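Local coordinates for protein glycosyl hydrolase, BNR repeat (PDB 3B7F) that probably acts as a hydrolase, perhaps on glycosidic bonds, and is built as a seven-bladed beta-propeller with BNR repeats, at residues Pro177-Ile182 / Ile194-Gly199; Asp233-Val238 / Ile279-Val284; Ile246-Asn251 / Ile283-Arg288; Phe296-Ser301 / Trp338-Arg343. All blocks are in the same frame, centred on the assembly; numbering follows the deposited sequence.

Contact 1 lies within one blade of the propeller, whereas contacts 2, 3 and 4 join blades. Contact 1 is a hairpin held by backbone hydrogen bonds. Contacts 2 and 3 bring the next two blades together and share Ile-283: contact 2 sets their first strands side by side through a histidine bond, a ring stack and apolar tips, whereas contact 3, farther along strand 282-285, has no hydrogen bond and rests on apolar packing. Contact 4 sets the second strand of the later blade against the loop leading to strand 346-348, using aromatic packing and a bridging water. All four are largely buried, but contact 4 lies farthest out, its centre about 15 Å from the centre of the chain.

Contact 1: residues Pro177-Ile182 / Ile194-Gly199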
loop_
_atom_site.group_PDB
_atom_site.type_symbol
_atom_site.label_atom_id
_atom_site.label_comp_id
_atom_site.label_asym_id
_atom_site.label_seq_id
_atom_site.Cartn_x
_atom_site.Cartn_y
_atom_site.Cartn_z
ATOM N N PRO A 177 -0.543 4.744 -14.888
ATOM C CA PRO A 177 -0.526 3.378 -14.401
ATOM C C PRO A 177 0.693 3.181 -13.493
ATOM O O PRO A 177 1.689 3.873 -13.640
ATOM C CB PRO A 177 -0.423 2.567 -15.683
ATOM C CG PRO A 177 0.389 3.401 -16.567
ATOM C CD PRO A 177 -0.050 4.815 -16.276
ATOM N N LYS A 178 0.624 2.245 -12.573
ATOM C CA LYS A 178 1.680 2.118 -11.568
ATOM C C LYS A 178 1.882 0.712 -11.057
ATOM O O LYS A 178 0.990 -0.133 -11.142
ATOM C CB LYS A 178 1.327 3.010 -10.371
ATOM C CG LYS A 178 0.067 2.538 -9.646
ATOM C CD LYS A 178 -0.576 3.601 -8.810
ATOM C CE LYS A 178 -1.300 4.644 -9.591
ATOM N NZ LYS A 178 -2.366 5.235 -8.735
HETATM N N MSE A 179 3.060 0.527 -10.477
HETATM C CA MSE A 179 3.503 -0.696 -9.870
HETATM C C MSE A 179 3.325 -0.477 -8.372
HETATM O O MSE A 179 3.747 0.551 -7.829
HETATM C CB MSE A 179 4.972 -0.894 -10.234
HETATM C CG MSE A 179 5.798 -1.892 -9.439
HETATM SE SE MSE A 179 5.907 -3.655 -10.075
HETATM C CE MSE A 179 6.639 -3.413 -11.845
ATOM N N HIS A 180 2.728 -1.439 -7.689
ATOM C CA HIS A 180 2.493 -1.302 -6.269
ATOM C C HIS A 180 2.551 -2.672 -5.621
ATOM O O HIS A 180 2.925 -3.640 -6.275
ATOM C CB HIS A 180 1.141 -0.592 -6.059
ATOM C CG HIS A 180 -0.028 -1.298 -6.669
ATOM N ND1 HIS A 180 -0.606 -2.414 -6.099
ATOM C CD2 HIS A 180 -0.760 -1.018 -7.772
ATOM C CE1 HIS A 180 -1.616 -2.815 -6.851
ATOM N NE2 HIS A 180 -1.744 -1.977 -7.866
ATOM N N SER A 181 2.209 -2.732 -4.335
ATOM C CA SER A 181 2.100 -3.964 -3.589
ATOM C C SER A 181 3.258 -4.944 -3.805
ATOM O O SER A 181 3.038 -6.117 -4.107
ATOM C CB SER A 181 0.760 -4.618 -3.941
ATOM O OG SER A 181 -0.299 -3.728 -3.705
ATOM N N ILE A 182 4.480 -4.428 -3.651
ATOM C CA ILE A 182 5.691 -5.212 -3.769
ATOM C C ILE A 182 5.867 -5.896 -2.406
ATOM O O ILE A 182 6.025 -5.254 -1.354
ATOM C CB ILE A 182 6.918 -4.378 -4.178
ATOM C CG1 ILE A 182 6.687 -3.714 -5.535
ATOM C CG2 ILE A 182 8.177 -5.270 -4.262
ATOM C CD1 ILE A 182 7.704 -2.606 -5.860
ATOM N N ILE A 194 4.085 -8.800 -6.857
ATOM C CA ILE A 194 3.923 -7.388 -7.237
ATOM C C ILE A 194 2.495 -7.191 -7.729
ATOM O O ILE A 194 1.833 -8.145 -8.105
ATOM C CB ILE A 194 4.957 -6.898 -8.294
ATOM C CG1 ILE A 194 4.830 -7.673 -9.629
ATOM C CG2 ILE A 194 6.409 -6.951 -7.722
ATOM C CD1 ILE A 194 5.853 -7.233 -10.721
ATOM N N GLY A 195 2.028 -5.952 -7.710
ATOM C CA GLY A 195 0.683 -5.606 -8.178
ATOM C C GLY A 195 0.837 -4.493 -9.192
ATOM O O GLY A 195 1.701 -3.634 -9.065
HETATM N N MSE A 196 0.024 -4.524 -10.225
HETATM C CA MSE A 196 0.092 -3.499 -11.222
HETATM C C MSE A 196 -1.295 -3.034 -11.591
HETATM O O MSE A 196 -2.179 -3.840 -11.837
HETATM C CB MSE A 196 0.778 -4.030 -12.461
HETATM C CG MSE A 196 2.104 -4.592 -12.192
HETATM SE SE MSE A 196 3.081 -4.665 -13.814
HETATM C CE MSE A 196 1.854 -5.455 -14.974
ATOM N N SER A 197 -1.440 -1.715 -11.638
ATOM C CA SER A 197 -2.657 -1.061 -12.018
ATOM C C SER A 197 -2.381 -0.382 -13.367
ATOM O O SER A 197 -1.772 0.665 -13.381
ATOM C CB SER A 197 -3.091 -0.080 -10.945
ATOM O OG SER A 197 -3.466 -0.808 -9.778
ATOM N N SER A 198 -2.742 -0.978 -14.505
ATOM C CA SER A 198 -3.372 -2.314 -14.646
ATOM C C SER A 198 -2.325 -3.360 -14.982
ATOM O O SER A 198 -1.161 -3.029 -15.262
ATOM C CB SER A 198 -4.467 -2.281 -15.707
ATOM O OG SER A 198 -3.946 -1.828 -16.928
ATOM N N GLY A 199 -2.739 -4.622 -14.892
ATOM C CA GLY A 199 -1.886 -5.775 -15.183
ATOM C C GLY A 199 -2.215 -6.976 -14.330
ATOM O O GLY A 199 -2.308 -8.080 -14.843
#
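His-180 and Gly-195 form one of two hydrogen-bonded pairs in an antiparallel beta hairpin, made by the first two strands of a propeller blade. Lys-178 and Ser-197 form the other, and the selenomethionines Met-179 and Met-196 make the non-hydrogen-bonded pair between them. The packing is tight around His-180. Its CG sits between the backbone N and the carbonyl carbon (chi1 59°), which sets CG on the side of the partner strand, and the ring lies over Gly-195. There Gly-195 O stands 3.7 Å above the ring plane, over its centre, and Gly-195 CA makes a CH-pi contact with the same ring; with no side chain on Gly-195, the ring settles directly on the backbone. Ser-181 OG and His-180 ND1 are hydrogen-bonded at 2.7 Å; with NE2 bonded to Ser-197, both ring nitrogens have partners, which should fix the orientation of the ring.

The other face is apolar. Ile-194 CD1 reaches within 3.6 Å of Met-179 SE, and Ile-194 CG2 lies 3.9 Å from Ile-182 CG1; Met-179 CE and Met-196 SE meet more loosely, at 4.3 Å. Phe-156 and Leu-140 cover this side. Toward the partly exposed end the side chains thin out, though the backbone does not: Lys-178 CG comes no nearer than 4.3 Å to Ser-197 CB, and Ser-198, after a cis peptide bond, turns away. Ser-197 OG also hydrogen-bonds Asp-233 and Arg-343. It accepts from His-180 NE2 at 2.8 Å, close to the ring plane but with a bent N-H...O angle of 139°.

Contact 2: residues Asp233-Val238 / Ile279-Val284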
loop_
_atom_site.group_PDB
_atom_site.type_symbol
_atom_site.label_atom_id
_atom_site.label_comp_id
_atom_site.label_asym_id
_atom_site.label_seq_id
_atom_site.Cartn_x
_atom_site.Cartn_y
_atom_site.Cartn_z
ATOM N N ASP A 233 -6.950 -5.182 -12.282
ATOM C CA ASP A 233 -6.633 -3.944 -11.555
ATOM C C ASP A 233 -6.683 -4.112 -10.021
ATOM O O ASP A 233 -7.615 -3.632 -9.357
ATOM C CB ASP A 233 -7.543 -2.789 -12.030
ATOM C CG ASP A 233 -7.140 -1.428 -11.454
ATOM O OD1 ASP A 233 -5.982 -1.263 -11.012
ATOM O OD2 ASP A 233 -7.997 -0.507 -11.439
ATOM N N PRO A 234 -5.675 -4.824 -9.454
ATOM C CA PRO A 234 -5.558 -4.857 -8.014
ATOM C C PRO A 234 -5.173 -3.479 -7.553
ATOM O O PRO A 234 -4.429 -2.794 -8.270
ATOM C CB PRO A 234 -4.386 -5.803 -7.765
ATOM C CG PRO A 234 -3.570 -5.736 -8.989
ATOM C CD PRO A 234 -4.623 -5.640 -10.079
ATOM N N HIS A 235 -5.715 -3.075 -6.402
ATOM C CA HIS A 235 -5.396 -1.793 -5.786
ATOM C C HIS A 235 -4.359 -1.917 -4.663
ATOM O O HIS A 235 -3.446 -1.124 -4.571
ATOM C CB HIS A 235 -6.652 -1.089 -5.258
ATOM C CG HIS A 235 -7.589 -0.635 -6.337
ATOM N ND1 HIS A 235 -8.897 -0.288 -6.085
ATOM C CD2 HIS A 235 -7.418 -0.510 -7.676
ATOM C CE1 HIS A 235 -9.485 0.058 -7.218
ATOM N NE2 HIS A 235 -8.608 -0.061 -8.195
ATOM N N CYS A 236 -4.531 -2.905 -3.801
ATOM C CA CYS A 236 -3.648 -3.097 -2.686
ATOM C C CYS A 236 -3.619 -4.570 -2.380
ATOM O O CYS A 236 -4.675 -5.161 -2.261
ATOM C CB CYS A 236 -4.176 -2.305 -1.499
ATOM S SG CYS A 236 -3.008 -2.214 -0.121
ATOM N N VAL A 237 -2.424 -5.160 -2.335
ATOM C CA VAL A 237 -2.229 -6.573 -2.026
ATOM C C VAL A 237 -1.346 -6.650 -0.760
ATOM O O VAL A 237 -0.418 -5.851 -0.614
ATOM C CB VAL A 237 -1.591 -7.394 -3.220
ATOM C CG1 VAL A 237 -1.849 -8.895 -3.048
ATOM C CG2 VAL A 237 -2.119 -6.967 -4.579
ATOM N N VAL A 238 -1.642 -7.601 0.138
ATOM C CA VAL A 238 -0.867 -7.848 1.366
ATOM C C VAL A 238 -0.632 -9.372 1.544
ATOM O O VAL A 238 -1.437 -10.188 1.120
ATOM C CB VAL A 238 -1.548 -7.228 2.647
ATOM C CG1 VAL A 238 -1.616 -5.679 2.567
ATOM C CG2 VAL A 238 -2.942 -7.757 2.850
ATOM N N ILE A 279 -15.848 -2.681 -3.304
ATOM C CA ILE A 279 -14.902 -1.893 -4.083
ATOM C C ILE A 279 -14.309 -0.887 -3.127
ATOM O O ILE A 279 -14.965 -0.456 -2.179
ATOM C CB ILE A 279 -15.550 -1.215 -5.320
ATOM C CG1 ILE A 279 -16.445 -2.225 -6.055
ATOM C CG2 ILE A 279 -14.458 -0.608 -6.236
ATOM C CD1 ILE A 279 -15.840 -3.612 -6.192
ATOM N N GLY A 280 -13.058 -0.533 -3.372
ATOM C CA GLY A 280 -12.320 0.383 -2.504
ATOM C C GLY A 280 -10.885 0.343 -2.942
ATOM O O GLY A 280 -10.583 -0.252 -3.970
ATOM N N PHE A 281 -10.011 1.023 -2.197
ATOM C CA PHE A 281 -8.562 1.049 -2.487
ATOM C C PHE A 281 -7.617 0.312 -1.539
ATOM O O PHE A 281 -6.897 -0.602 -1.987
ATOM C CB PHE A 281 -8.099 2.512 -2.713
ATOM C CG PHE A 281 -8.651 3.125 -3.982
ATOM C CD1 PHE A 281 -8.145 2.748 -5.219
ATOM C CD2 PHE A 281 -9.651 4.088 -3.938
ATOM C CE1 PHE A 281 -8.648 3.290 -6.393
ATOM C CE2 PHE A 281 -10.157 4.638 -5.098
ATOM C CZ PHE A 281 -9.653 4.239 -6.335
ATOM N N PRO A 282 -7.585 0.680 -0.245
ATOM C CA PRO A 282 -6.629 -0.006 0.663
ATOM C C PRO A 282 -7.115 -1.340 1.290
ATOM O O PRO A 282 -8.326 -1.609 1.359
ATOM C CB PRO A 282 -6.496 1.004 1.801
ATOM C CG PRO A 282 -7.871 1.605 1.890
ATOM C CD PRO A 282 -8.400 1.670 0.500
ATOM N N ILE A 283 -6.166 -2.160 1.724
ATOM C CA ILE A 283 -6.461 -3.357 2.521
ATOM C C ILE A 283 -5.338 -3.474 3.576
ATOM O O ILE A 283 -4.183 -3.228 3.269
ATOM C CB ILE A 283 -6.653 -4.649 1.660
ATOM C CG1 ILE A 283 -7.336 -5.754 2.480
ATOM C CG2 ILE A 283 -5.321 -5.147 1.053
ATOM C CD1 ILE A 283 -8.060 -6.834 1.644
ATOM N N VAL A 284 -5.685 -3.833 4.808
ATOM C CA VAL A 284 -4.718 -3.939 5.911
ATOM C C VAL A 284 -5.017 -5.200 6.697
ATOM O O VAL A 284 -6.172 -5.502 6.919
ATOM C CB VAL A 284 -4.788 -2.671 6.858
ATOM C CG1 VAL A 284 -4.009 -2.899 8.152
ATOM C CG2 VAL A 284 -4.293 -1.441 6.129
#
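From His-235 opposite Phe-281 to Val-238 near Val-284, strands 234-238 and 282-284 run nearly parallel, at 11°, with axes no closer than 6.0 Å and no backbone-to-backbone hydrogen bond between them. They are the first strands of two successive propeller blades, so the joining falls to side chains, which meet both side chains and backbone of the other strand. A classic beta bulge, in which His-235 and Cys-236 both face Gln-250, turns two consecutive side chains toward the neighbouring blade. His-235 ND1 donates to Gly-280 O at 2.7 Å, with the acceptor almost exactly in the imidazole plane. Over one face of that ring lies Phe-281, in an offset stack with centroids 4.5 Å apart and planes inclined by 27°; Phe-281 CD1 lies above the imidazole plane, displaced from its centre toward the rim. Cys-236 SG, anti to its backbone N (chi1 -170°), accepts a weak hydrogen bond from Ile-283 N at 3.7 Å. Beyond it the contact becomes apolar: Ile-283 CG2 lies 3.9 Å from Cys-236 SG and 4.0 Å from Val-238 CG2.

His-235 NE2 is hydrogen-bonded to His-252 and more weakly to Asp-233 OD2, which Trp-304 NE1 also bonds. With polar partners at both nitrogens and a stacked ring over one face, the imidazole should have little freedom to rotate; directional chemistry thus pins the blades at one end and apolar contact at the other.

Contact 3: residues Ile246-Asn251 / Ile283-Arg288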
loop_
_atom_site.group_PDB
_atom_site.type_symbol
_atom_site.label_atom_id
_atom_site.label_comp_id
_atom_site.label_asym_id
_atom_site.label_seq_id
_atom_site.Cartn_x
_atom_site.Cartn_y
_atom_site.Cartn_z
ATOM N N ILE A 246 -1.170 -16.921 3.077
ATOM C CA ILE A 246 -2.404 -16.141 2.924
ATOM C C ILE A 246 -2.137 -14.722 2.414
ATOM O O ILE A 246 -1.365 -13.965 3.015
ATOM C CB ILE A 246 -3.210 -16.081 4.254
ATOM C CG1 ILE A 246 -3.256 -17.454 4.947
ATOM C CG2 ILE A 246 -4.625 -15.509 4.010
ATOM C CD1 ILE A 246 -3.704 -18.652 4.064
ATOM N N LEU A 247 -2.766 -14.394 1.285
ATOM C CA LEU A 247 -2.724 -13.075 0.660
ATOM C C LEU A 247 -4.145 -12.513 0.610
ATOM O O LEU A 247 -5.112 -13.261 0.449
ATOM C CB LEU A 247 -2.152 -13.113 -0.767
ATOM C CG LEU A 247 -0.628 -13.199 -0.954
ATOM C CD1 LEU A 247 -0.037 -14.351 -0.208
ATOM C CD2 LEU A 247 -0.299 -13.311 -2.436
ATOM N N TYR A 248 -4.265 -11.208 0.813
ATOM C CA TYR A 248 -5.545 -10.512 0.676
ATOM C C TYR A 248 -5.351 -9.388 -0.314
ATOM O O TYR A 248 -4.247 -8.862 -0.453
ATOM C CB TYR A 248 -6.062 -9.965 1.995
ATOM C CG TYR A 248 -6.542 -11.010 3.004
ATOM C CD1 TYR A 248 -5.664 -11.569 3.923
ATOM C CD2 TYR A 248 -7.893 -11.371 3.085
ATOM C CE1 TYR A 248 -6.104 -12.482 4.875
ATOM C CE2 TYR A 248 -8.344 -12.268 4.049
ATOM C CZ TYR A 248 -7.436 -12.830 4.936
ATOM O OH TYR A 248 -7.839 -13.739 5.894
ATOM N N GLN A 249 -6.393 -9.073 -1.081
ATOM C CA GLN A 249 -6.311 -7.887 -1.926
ATOM C C GLN A 249 -7.624 -7.133 -2.021
ATOM O O GLN A 249 -8.701 -7.727 -1.948
ATOM C CB GLN A 249 -5.781 -8.194 -3.350
ATOM C CG GLN A 249 -6.667 -9.080 -4.225
ATOM C CD GLN A 249 -6.399 -8.911 -5.697
ATOM O OE1 GLN A 249 -6.534 -7.816 -6.217
ATOM N NE2 GLN A 249 -6.057 -10.004 -6.391
ATOM N N GLN A 250 -7.504 -5.809 -2.148
ATOM C CA GLN A 250 -8.607 -4.930 -2.509
ATOM C C GLN A 250 -8.340 -4.687 -3.991
ATOM O O GLN A 250 -7.286 -4.199 -4.361
ATOM C CB GLN A 250 -8.593 -3.604 -1.748
ATOM C CG GLN A 250 -9.658 -2.642 -2.210
ATOM C CD GLN A 250 -11.109 -3.100 -1.988
ATOM O OE1 GLN A 250 -11.676 -2.862 -0.919
ATOM N NE2 GLN A 250 -11.741 -3.663 -3.031
ATOM N N ASN A 251 -9.294 -5.073 -4.829
ATOM C CA ASN A 251 -9.209 -4.958 -6.270
ATOM C C ASN A 251 -10.300 -3.990 -6.714
ATOM O O ASN A 251 -11.276 -3.725 -5.980
ATOM C CB ASN A 251 -9.412 -6.371 -6.865
ATOM C CG ASN A 251 -9.052 -6.504 -8.354
ATOM O OD1 ASN A 251 -9.867 -6.193 -9.215
ATOM N ND2 ASN A 251 -7.882 -7.097 -8.649
ATOM N N ILE A 283 -6.166 -2.160 1.724
ATOM C CA ILE A 283 -6.461 -3.357 2.521
ATOM C C ILE A 283 -5.338 -3.474 3.576
ATOM O O ILE A 283 -4.183 -3.228 3.269
ATOM C CB ILE A 283 -6.653 -4.649 1.660
ATOM C CG1 ILE A 283 -7.336 -5.754 2.480
ATOM C CG2 ILE A 283 -5.321 -5.147 1.053
ATOM C CD1 ILE A 283 -8.060 -6.834 1.644
ATOM N N VAL A 284 -5.685 -3.833 4.808
ATOM C CA VAL A 284 -4.718 -3.939 5.911
ATOM C C VAL A 284 -5.017 -5.200 6.697
ATOM O O VAL A 284 -6.172 -5.502 6.919
ATOM C CB VAL A 284 -4.788 -2.671 6.858
ATOM C CG1 VAL A 284 -4.009 -2.899 8.152
ATOM C CG2 VAL A 284 -4.293 -1.441 6.129
ATOM N N VAL A 285 -3.984 -5.920 7.119
ATOM C CA VAL A 285 -4.147 -7.163 7.899
ATOM C C VAL A 285 -3.646 -6.982 9.323
ATOM O O VAL A 285 -2.742 -6.215 9.558
ATOM C CB VAL A 285 -3.401 -8.347 7.253
ATOM C CG1 VAL A 285 -3.717 -8.418 5.827
ATOM C CG2 VAL A 285 -1.851 -8.242 7.446
ATOM N N HIS A 286 -4.283 -7.650 10.276
ATOM C CA HIS A 286 -3.861 -7.651 11.675
ATOM C C HIS A 286 -2.513 -8.406 11.707
ATOM O O HIS A 286 -2.408 -9.482 11.170
ATOM C CB HIS A 286 -4.934 -8.348 12.504
ATOM C CG HIS A 286 -4.714 -8.327 13.985
ATOM N ND1 HIS A 286 -3.679 -8.991 14.603
ATOM C CD2 HIS A 286 -5.457 -7.794 14.980
ATOM C CE1 HIS A 286 -3.772 -8.839 15.910
ATOM N NE2 HIS A 286 -4.857 -8.134 16.169
ATOM N N GLN A 287 -1.482 -7.805 12.294
ATOM C CA GLN A 287 -0.132 -8.406 12.378
ATOM C C GLN A 287 -0.038 -9.870 12.828
ATOM O O GLN A 287 0.737 -10.635 12.272
ATOM C CB GLN A 287 0.742 -7.597 13.332
ATOM C CG GLN A 287 1.527 -6.510 12.661
ATOM C CD GLN A 287 2.688 -7.054 11.876
ATOM O OE1 GLN A 287 3.410 -7.932 12.348
ATOM N NE2 GLN A 287 2.877 -6.534 10.673
ATOM N N ARG A 288 -0.816 -10.204 13.854
ATOM C CA ARG A 288 -0.846 -11.523 14.458
ATOM C C ARG A 288 -1.965 -12.478 14.015
ATOM O O ARG A 288 -1.753 -13.679 14.059
ATOM C CB ARG A 288 -0.890 -11.367 15.972
ATOM C CG ARG A 288 0.394 -10.751 16.489
ATOM C CD ARG A 288 0.393 -10.587 17.952
ATOM N NE ARG A 288 -0.643 -9.681 18.449
ATOM C CZ ARG A 288 -0.593 -8.350 18.395
ATOM N NH1 ARG A 288 0.440 -7.710 17.871
ATOM N NH2 ARG A 288 -1.595 -7.643 18.911
#
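Tyr-248 and Gln-250 flank the side chain of Ile-283 where two blades of the beta-propeller meet: strand 246-251 is the second strand of one blade, and strand 283-285 belongs to the first strand of the next. The strands run roughly antiparallel, at 158°, but their axes stay 7.1 Å apart and no hydrogen bond passes between them, so this is contact between sheets and not an extension of either.

Ile-283 is the central wedge. Its CG1 is anti to the backbone N (chi1 -164°), and the CD1 beyond it reaches Tyr-248 CB at 3.7 Å and the carbonyl carbon of Gln-249 at the same distance. Its CG2 branch instead faces the backbone N of Gln-250. To one side, Tyr-248 and Val-285 cross obliquely, the ring offering CD1 to Val-285 CG1 at 4.2 Å. The phenol runs on past this contact, and its OH is hydrogen-bonded to Pro-290 O, just beyond strand 282-285 in the same neighbouring blade. Val-293, from the adjoining strand there, touches Tyr-248, Ile-283 and Val-285 alike.

On the other side Gln-250 meets Ile-283 through its aliphatic base, CB to CB at 4.1 Å. A bend at chi2 (64°) then carries the amide away from the apolar wedge, toward Asp-278 O, to which NE2 is hydrogen-bonded. The same NE2 also donates to Asn-251 O at 3.0 Å, with that oxygen close to the plane of the amide.

Contact 4: residues Phe296-Ser301 / Trp338-Arg343; sequences FPMDGS and WLTVKR
Val-341 plants its CG2 methyl on the ring of Phe-296, 3.4 Å above the plane and over its centre. This CH-pi contact is nearly perpendicular, only 9° off the ring normal, and the two side chains meet at about a right angle. Phe-296 CG is anti to the backbone N (chi1 -169°), which swings CG out toward 338-343. At the ring edge, Phe-296 CE1 lies 3.7 Å from Leu-339 O, while Phe-296 CZ touches Leu-339 CB. The selenomethionine Met-298 comes in beside them, its CE 3.3 Å from Thr-340 OG1 and 3.6 Å from Thr-340 CG2. No direct hydrogen bond links the segments; instead a water donates to Phe-296 O at 2.6 Å and to Val-341 O at 2.9 Å, bridging the two backbones. In the propeller, 296-301 leaves the second strand of one blade and 338-343 approaches the first strand of the next, so the contact spans a blade boundary. Pro-282 touches both Phe-296 and Val-341, and Phe-358 meets the phenylalanine ring with planes at about 45°. Backbone bonds from Thr-340 to Thr-361 and from Met-298 to Ile-279 anchor the two segments, and an Asx turn shapes the chain after Met-298.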
loop_
_atom_site.group_PDB
_atom_site.type_symbol
_atom_site.label_atom_id
_atom_site.label_comp_id
_atom_site.label_asym_id
_atom_site.label_seq_id
_atom_site.Cartn_x
_atom_site.Cartn_y
_atom_site.Cartn_z
ATOM N N PHE A 296 -11.766 -0.022 3.267
ATOM C CA PHE A 296 -12.475 1.256 3.273
ATOM C C PHE A 296 -13.303 1.354 1.963
ATOM O O PHE A 296 -12.815 1.873 0.947
ATOM C CB PHE A 296 -11.555 2.456 3.400
ATOM C CG PHE A 296 -12.323 3.738 3.677
ATOM C CD1 PHE A 296 -12.850 4.515 2.637
ATOM C CD2 PHE A 296 -12.584 4.130 5.010
ATOM C CE1 PHE A 296 -13.584 5.681 2.928
ATOM C CE2 PHE A 296 -13.306 5.274 5.291
ATOM C CZ PHE A 296 -13.804 6.058 4.258
ATOM N N PRO A 297 -14.553 0.858 1.995
ATOM C CA PRO A 297 -15.354 0.836 0.800
ATOM C C PRO A 297 -15.750 2.169 0.184
ATOM O O PRO A 297 -16.041 3.136 0.892
ATOM C CB PRO A 297 -16.616 0.072 1.244
ATOM C CG PRO A 297 -16.162 -0.708 2.443
ATOM C CD PRO A 297 -15.261 0.207 3.116
HETATM N N MSE A 298 -15.751 2.168 -1.146
HETATM C CA MSE A 298 -16.127 3.296 -1.983
HETATM C C MSE A 298 -17.031 2.770 -3.093
HETATM O O MSE A 298 -17.137 1.565 -3.277
HETATM C CB MSE A 298 -14.869 3.954 -2.522
HETATM C CG MSE A 298 -14.101 4.705 -1.372
HETATM SE SE MSE A 298 -12.652 5.730 -2.050
HETATM C CE MSE A 298 -13.714 7.126 -2.833
ATOM N N ASP A 299 -17.672 3.680 -3.815
ATOM C CA ASP A 299 -18.622 3.379 -4.878
ATOM C C ASP A 299 -17.906 3.101 -6.204
ATOM O O ASP A 299 -17.371 4.000 -6.822
ATOM C CB ASP A 299 -19.565 4.571 -4.996
ATOM C CG ASP A 299 -20.743 4.333 -5.929
ATOM O OD1 ASP A 299 -20.718 3.397 -6.744
ATOM O OD2 ASP A 299 -21.716 5.121 -5.833
ATOM N N GLY A 300 -17.904 1.844 -6.639
ATOM C CA GLY A 300 -17.289 1.463 -7.902
ATOM C C GLY A 300 -18.327 1.104 -8.943
ATOM O O GLY A 300 -18.036 0.295 -9.806
ATOM N N SER A 301 -19.521 1.712 -8.880
ATOM C CA SER A 301 -20.625 1.371 -9.800
ATOM C C SER A 301 -20.532 2.009 -11.202
ATOM O O SER A 301 -21.246 1.576 -12.126
ATOM C CB SER A 301 -21.976 1.710 -9.158
ATOM O OG SER A 301 -22.098 3.098 -8.956
ATOM N N TRP A 338 -18.109 12.894 2.220
ATOM C CA TRP A 338 -17.669 12.231 0.998
ATOM C C TRP A 338 -16.171 12.066 1.035
ATOM O O TRP A 338 -15.408 12.805 0.405
ATOM C CB TRP A 338 -18.162 13.003 -0.227
ATOM C CG TRP A 338 -19.596 13.270 -0.112
ATOM C CD1 TRP A 338 -20.173 14.323 0.534
ATOM C CD2 TRP A 338 -20.651 12.492 -0.622
ATOM N NE1 TRP A 338 -21.508 14.242 0.468
ATOM C CE2 TRP A 338 -21.843 13.108 -0.221
ATOM C CE3 TRP A 338 -20.711 11.327 -1.375
ATOM C CZ2 TRP A 338 -23.084 12.595 -0.541
ATOM C CZ3 TRP A 338 -21.940 10.821 -1.705
ATOM C CH2 TRP A 338 -23.116 11.454 -1.298
ATOM N N LEU A 339 -15.787 11.022 1.768
ATOM C CA LEU A 339 -14.405 10.667 2.027
ATOM C C LEU A 339 -13.812 9.651 1.057
ATOM O O LEU A 339 -14.394 8.600 0.789
ATOM C CB LEU A 339 -14.253 10.161 3.478
ATOM C CG LEU A 339 -14.132 11.190 4.618
ATOM C CD1 LEU A 339 -15.157 12.235 4.626
ATOM C CD2 LEU A 339 -14.128 10.454 5.994
ATOM N N THR A 340 -12.622 9.997 0.557
ATOM C CA THR A 340 -11.830 9.138 -0.300
ATOM C C THR A 340 -10.597 8.708 0.495
ATOM O O THR A 340 -9.950 9.532 1.113
ATOM C CB THR A 340 -11.476 9.872 -1.601
ATOM O OG1 THR A 340 -12.704 10.250 -2.241
ATOM C CG2 THR A 340 -10.633 8.996 -2.543
ATOM N N VAL A 341 -10.317 7.415 0.516
ATOM C CA VAL A 341 -9.146 6.842 1.214
ATOM C C VAL A 341 -8.385 6.061 0.132
ATOM O O VAL A 341 -8.913 5.121 -0.436
ATOM C CB VAL A 341 -9.563 5.991 2.433
ATOM C CG1 VAL A 341 -8.331 5.292 3.142
ATOM C CG2 VAL A 341 -10.311 6.862 3.408
ATOM N N LYS A 342 -7.175 6.516 -0.201
ATOM C CA LYS A 342 -6.368 5.917 -1.269
ATOM C C LYS A 342 -5.680 4.621 -0.762
ATOM O O LYS A 342 -5.736 4.314 0.445
ATOM C CB LYS A 342 -5.377 6.945 -1.840
ATOM C CG LYS A 342 -5.966 8.033 -2.771
ATOM C CD LYS A 342 -4.912 9.128 -2.984
ATOM C CE LYS A 342 -4.916 9.789 -4.367
ATOM N NZ LYS A 342 -6.140 10.448 -4.776
ATOM N N ARG A 343 -5.065 3.880 -1.699
ATOM C CA ARG A 343 -4.456 2.538 -1.453
ATOM C C ARG A 343 -3.497 2.411 -0.319
ATOM O O ARG A 343 -3.494 1.382 0.340
ATOM C CB ARG A 343 -3.535 2.113 -2.578
ATOM C CG ARG A 343 -4.078 1.942 -3.829
ATOM C CD ARG A 343 -3.006 2.201 -4.874
ATOM N NE ARG A 343 -3.840 2.551 -6.010
ATOM C CZ ARG A 343 -4.092 1.798 -7.049
ATOM N NH1 ARG A 343 -3.488 0.660 -7.250
ATOM N NH2 ARG A 343 -4.930 2.252 -7.947
HETATM O O HOH W 1 -11.093 3.215 -0.472
HETATM O O HOH W 2 -16.677 6.501 0.622
#